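Local coordinates for bacterial fluorinating enzyme homolog (Thermus thermophilus, PDB 2CW5), which hydrolyses S-adenosyl-L-methionine to adenosine and L-methionine, without chlorinase or fluorinase activity, at residues 170-182 against 243-255. Sequence-based numbering, arbitrary orientation.
Sequences LTEGPEGEVLTFD and ALGLKEGMPVRLL
Strands 175-181 and 251-254 run antiparallel, the axes of these short strand segments at 136°, and five backbone hydrogen bonds join the segments. G176 and V252 form the hydrogen-bonded pair. G176 N reaches V252 O at 2.7 Å, while V252 N bonds back to G176 O. L254 N to P174 O extends the pairing at one end. At the other, V178 N binds M250 O, and G249 N donates to V178 O at 2.9 Å. G249 lies in a type II turn from K247 to M250 that leads into the last strand. V178 CG2, set beside its own backbone N (CG1 is anti to it), touches M250 CB and meets V252 CG2 at 3.9 Å. The two valines cross at about a right angle. This pairing sets the C-terminal strand between strands 175-181 and 199-202 in the antiparallel sheet of the C-terminal domain. Strand 175-181 has a classic bulge where L179 and T180 both face I188. Past the bulge, the F181 ring packs against the loop before the turn. Its CE1 lies 3.7 Å from L246 CB. E248 OE1 sits at the ring edge, in plane, 3.4 Å from F181 CE2, with ring and carboxylate planes 76° apart. The bend at chi2 (94°) turns the E248 carboxylate to this edge. Its OE2 accepts a hydrogen bond from a water, which in turn accepts one from T180 OG1. With an alanine at E248, that water would probably lose the carboxylate it donates to, and the F181 edge its neighbour. E177 OE2 lies 3.5 Å from G249 CA, but its charge is paired with R46, which also binds V178 O and L179 O.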
loop_
_atom_site.group_PDB
_atom_site.type_symbol
_atom_site.label_atom_id
_atom_site.label_comp_id
_atom_site.label_asym_id
_atom_site.label_seq_id
_atom_site.Cartn_x
_atom_site.Cartn_y
_atom_site.Cartn_z
ATOM N N LEU C 170 24.980 17.642 -5.919
ATOM C CA LEU C 170 25.512 17.117 -4.666
ATOM C C LEU C 170 26.881 17.768 -4.537
ATOM O O LEU C 170 27.569 17.977 -5.538
ATOM C CB LEU C 170 25.637 15.593 -4.732
ATOM C CG LEU C 170 24.339 14.896 -5.150
ATOM C CD1 LEU C 170 24.551 13.388 -5.142
ATOM C CD2 LEU C 170 23.198 15.295 -4.198
ATOM N N THR C 171 27.287 18.100 -3.318
ATOM C CA THR C 171 28.573 18.767 -3.153
ATOM C C THR C 171 29.184 18.593 -1.777
ATOM O O THR C 171 28.482 18.352 -0.796
ATOM C CB THR C 171 28.432 20.286 -3.453
ATOM O OG1 THR C 171 29.569 20.994 -2.946
ATOM C CG2 THR C 171 27.175 20.842 -2.807
ATOM N N GLU C 172 30.506 18.720 -1.712
ATOM C CA GLU C 172 31.210 18.599 -0.448
ATOM C C GLU C 172 30.876 19.822 0.399
ATOM O O GLU C 172 31.051 19.820 1.618
ATOM C CB GLU C 172 32.719 18.521 -0.685
ATOM C CG GLU C 172 33.519 18.299 0.586
ATOM C CD GLU C 172 34.998 18.145 0.316
ATOM O OE1 GLU C 172 35.595 19.076 -0.264
ATOM O OE2 GLU C 172 35.557 17.091 0.680
ATOM N N GLY C 173 30.394 20.871 -0.258
ATOM C CA GLY C 173 30.027 22.077 0.462
ATOM C C GLY C 173 31.016 23.220 0.347
ATOM O O GLY C 173 31.770 23.295 -0.624
ATOM N N PRO C 174 31.049 24.122 1.343
ATOM C CA PRO C 174 30.201 24.086 2.540
ATOM C C PRO C 174 28.722 24.423 2.328
ATOM O O PRO C 174 27.898 24.176 3.209
ATOM C CB PRO C 174 30.887 25.082 3.469
ATOM C CG PRO C 174 31.411 26.099 2.512
ATOM C CD PRO C 174 32.017 25.231 1.432
ATOM N N GLU C 175 28.387 24.969 1.164
ATOM C CA GLU C 175 27.007 25.348 0.868
ATOM C C GLU C 175 26.225 24.301 0.074
ATOM O O GLU C 175 26.651 23.862 -0.994
ATOM C CB GLU C 175 26.986 26.677 0.105
ATOM C CG GLU C 175 27.427 26.572 -1.358
ATOM C CD GLU C 175 28.815 25.966 -1.525
ATOM O OE1 GLU C 175 29.798 26.585 -1.064
ATOM O OE2 GLU C 175 28.921 24.868 -2.119
ATOM N N GLY C 176 25.074 23.907 0.609
ATOM C CA GLY C 176 24.227 22.935 -0.059
ATOM C C GLY C 176 22.793 23.382 0.141
ATOM O O GLY C 176 22.552 24.543 0.478
ATOM N N GLU C 177 21.834 22.484 -0.051
ATOM C CA GLU C 177 20.439 22.861 0.148
ATOM C C GLU C 177 19.632 21.655 0.601
ATOM O O GLU C 177 20.098 20.522 0.510
ATOM C CB GLU C 177 19.838 23.399 -1.155
ATOM C CG GLU C 177 19.584 22.310 -2.197
ATOM C CD GLU C 177 18.869 22.822 -3.433
ATOM O OE1 GLU C 177 19.533 23.366 -4.335
ATOM O OE2 GLU C 177 17.630 22.684 -3.496
ATOM N N VAL C 178 18.428 21.900 1.106
ATOM C CA VAL C 178 17.572 20.800 1.509
ATOM C C VAL C 178 17.025 20.204 0.216
ATOM O O VAL C 178 16.375 20.901 -0.574
ATOM C CB VAL C 178 16.392 21.274 2.391
ATOM C CG1 VAL C 178 15.461 20.106 2.670
ATOM C CG2 VAL C 178 16.920 21.844 3.710
ATOM N N LEU C 179 17.305 18.924 -0.010
ATOM C CA LEU C 179 16.852 18.235 -1.215
ATOM C C LEU C 179 15.387 17.835 -1.118
ATOM O O LEU C 179 14.581 18.138 -2.005
ATOM C CB LEU C 179 17.700 16.980 -1.459
ATOM C CG LEU C 179 17.266 16.059 -2.613
ATOM C CD1 LEU C 179 17.373 16.796 -3.939
ATOM C CD2 LEU C 179 18.150 14.816 -2.636
ATOM N N THR C 180 15.050 17.151 -0.031
ATOM C CA THR C 180 13.693 16.673 0.193
ATOM C C THR C 180 13.610 16.193 1.645
ATOM O O THR C 180 14.533 16.425 2.419
ATOM C CB THR C 180 13.375 15.503 -0.780
ATOM O OG1 THR C 180 12.018 15.078 -0.612
ATOM C CG2 THR C 180 14.313 14.322 -0.524
ATOM N N PHE C 181 12.504 15.544 2.011
ATOM C CA PHE C 181 12.316 15.025 3.371
ATOM C C PHE C 181 11.889 13.563 3.285
ATOM O O PHE C 181 11.337 13.141 2.273
ATOM C CB PHE C 181 11.208 15.803 4.092
ATOM C CG PHE C 181 11.489 17.264 4.244
ATOM C CD1 PHE C 181 12.304 17.727 5.271
ATOM C CD2 PHE C 181 10.963 18.182 3.338
ATOM C CE1 PHE C 181 12.591 19.082 5.396
ATOM C CE2 PHE C 181 11.244 19.536 3.455
ATOM C CZ PHE C 181 12.060 19.990 4.486
ATOM N N ASP C 182 12.147 12.775 4.328
ATOM C CA ASP C 182 11.693 11.392 4.281
ATOM C C ASP C 182 10.334 11.315 4.974
ATOM O O ASP C 182 9.792 12.337 5.400
ATOM C CB ASP C 182 12.697 10.420 4.921
ATOM C CG ASP C 182 12.918 10.667 6.393
ATOM O OD1 ASP C 182 12.046 11.270 7.054
ATOM O OD2 ASP C 182 13.976 10.228 6.894
ATOM N N ALA C 243 9.110 20.506 13.400
ATOM C CA ALA C 243 9.786 21.165 14.512
ATOM C C ALA C 243 10.665 22.350 14.115
ATOM O O ALA C 243 10.675 23.374 14.803
ATOM C CB ALA C 243 10.609 20.145 15.289
ATOM N N LEU C 244 11.400 22.219 13.013
ATOM C CA LEU C 244 12.284 23.292 12.569
ATOM C C LEU C 244 11.723 24.125 11.419
ATOM O O LEU C 244 12.386 25.042 10.931
ATOM C CB LEU C 244 13.642 22.713 12.166
ATOM C CG LEU C 244 14.300 21.781 13.188
ATOM C CD1 LEU C 244 15.677 21.375 12.691
ATOM C CD2 LEU C 244 14.405 22.474 14.538
ATOM N N GLY C 245 10.506 23.807 10.990
ATOM C CA GLY C 245 9.881 24.543 9.903
ATOM C C GLY C 245 10.714 24.580 8.635
ATOM O O GLY C 245 10.779 25.605 7.957
ATOM N N LEU C 246 11.344 23.458 8.304
ATOM C CA LEU C 246 12.189 23.382 7.114
ATOM C C LEU C 246 11.398 23.255 5.819
ATOM O O LEU C 246 10.249 22.811 5.814
ATOM C CB LEU C 246 13.151 22.198 7.229
ATOM C CG LEU C 246 14.021 22.162 8.487
ATOM C CD1 LEU C 246 14.905 20.925 8.462
ATOM C CD2 LEU C 246 14.866 23.423 8.567
ATOM N N LYS C 247 12.030 23.650 4.719
ATOM C CA LYS C 247 11.418 23.569 3.401
ATOM C C LYS C 247 12.478 23.236 2.354
ATOM O O LYS C 247 13.648 23.586 2.515
ATOM C CB LYS C 247 10.730 24.892 3.051
ATOM C CG LYS C 247 9.513 25.189 3.914
ATOM C CD LYS C 247 8.675 26.323 3.343
ATOM C CE LYS C 247 7.340 26.444 4.075
ATOM N NZ LYS C 247 7.511 26.769 5.520
ATOM N N GLU C 248 12.071 22.548 1.293
ATOM C CA GLU C 248 12.996 22.185 0.224
ATOM C C GLU C 248 13.605 23.436 -0.395
ATOM O O GLU C 248 12.931 24.463 -0.537
ATOM C CB GLU C 248 12.277 21.379 -0.862
ATOM C CG GLU C 248 11.747 20.037 -0.386
ATOM C CD GLU C 248 10.297 20.097 0.069
ATOM O OE1 GLU C 248 9.899 21.105 0.701
ATOM O OE2 GLU C 248 9.558 19.126 -0.202
ATOM N N GLY C 249 14.883 23.343 -0.760
ATOM C CA GLY C 249 15.570 24.469 -1.367
ATOM C C GLY C 249 16.265 25.348 -0.350
ATOM O O GLY C 249 17.134 26.147 -0.695
HETATM N N MSE C 250 15.886 25.200 0.912
HETATM C CA MSE C 250 16.478 25.987 1.977
HETATM C C MSE C 250 17.981 25.718 2.015
HETATM O O MSE C 250 18.414 24.566 1.992
HETATM C CB MSE C 250 15.834 25.600 3.303
HETATM C CG MSE C 250 15.892 26.646 4.379
HETATM SE SE MSE C 250 14.723 26.122 5.831
HETATM C CE MSE C 250 13.044 26.700 5.077
ATOM N N PRO C 251 18.797 26.779 2.059
ATOM C CA PRO C 251 20.241 26.541 2.095
ATOM C C PRO C 251 20.739 25.871 3.374
ATOM O O PRO C 251 20.182 26.056 4.462
ATOM C CB PRO C 251 20.834 27.936 1.880
ATOM C CG PRO C 251 19.773 28.851 2.409
ATOM C CD PRO C 251 18.498 28.215 1.915
ATOM N N VAL C 252 21.782 25.065 3.207
ATOM C CA VAL C 252 22.417 24.340 4.298
ATOM C C VAL C 252 23.894 24.690 4.192
ATOM O O VAL C 252 24.488 24.573 3.120
ATOM C CB VAL C 252 22.222 22.819 4.134
ATOM C CG1 VAL C 252 22.927 22.077 5.257
ATOM C CG2 VAL C 252 20.731 22.486 4.138
ATOM N N ARG C 253 24.484 25.126 5.298
ATOM C CA ARG C 253 25.884 25.527 5.293
ATOM C C ARG C 253 26.713 24.904 6.411
ATOM O O ARG C 253 26.357 24.992 7.584
ATOM C CB ARG C 253 25.948 27.058 5.368
ATOM C CG ARG C 253 27.292 27.660 5.736
ATOM C CD ARG C 253 27.215 29.180 5.633
ATOM N NE ARG C 253 25.967 29.681 6.205
ATOM C CZ ARG C 253 25.513 30.924 6.060
ATOM N NH1 ARG C 253 26.204 31.814 5.358
ATOM N NH2 ARG C 253 24.356 31.272 6.609
ATOM N N LEU C 254 27.819 24.265 6.040
ATOM C CA LEU C 254 28.701 23.658 7.027
ATOM C C LEU C 254 29.523 24.759 7.686
ATOM O O LEU C 254 30.224 25.513 7.013
ATOM C CB LEU C 254 29.626 22.633 6.366
ATOM C CG LEU C 254 28.945 21.333 5.922
ATOM C CD1 LEU C 254 29.943 20.456 5.180
ATOM C CD2 LEU C 254 28.391 20.605 7.142
ATOM N N LEU C 255 29.419 24.853 9.006
ATOM C CA LEU C 255 30.139 25.869 9.759
ATOM C C LEU C 255 31.548 25.391 10.092
ATOM O O LEU C 255 31.857 25.264 11.295
ATOM C CB LEU C 255 29.378 26.198 11.046
ATOM C CG LEU C 255 27.938 26.681 10.854
ATOM C CD1 LEU C 255 27.222 26.699 12.191
ATOM C CD2 LEU C 255 27.937 28.060 10.211
ATOM O OXT LEU C 255 32.323 25.143 9.143
HETATM O O HOH W 1 10.583 16.992 -1.895
#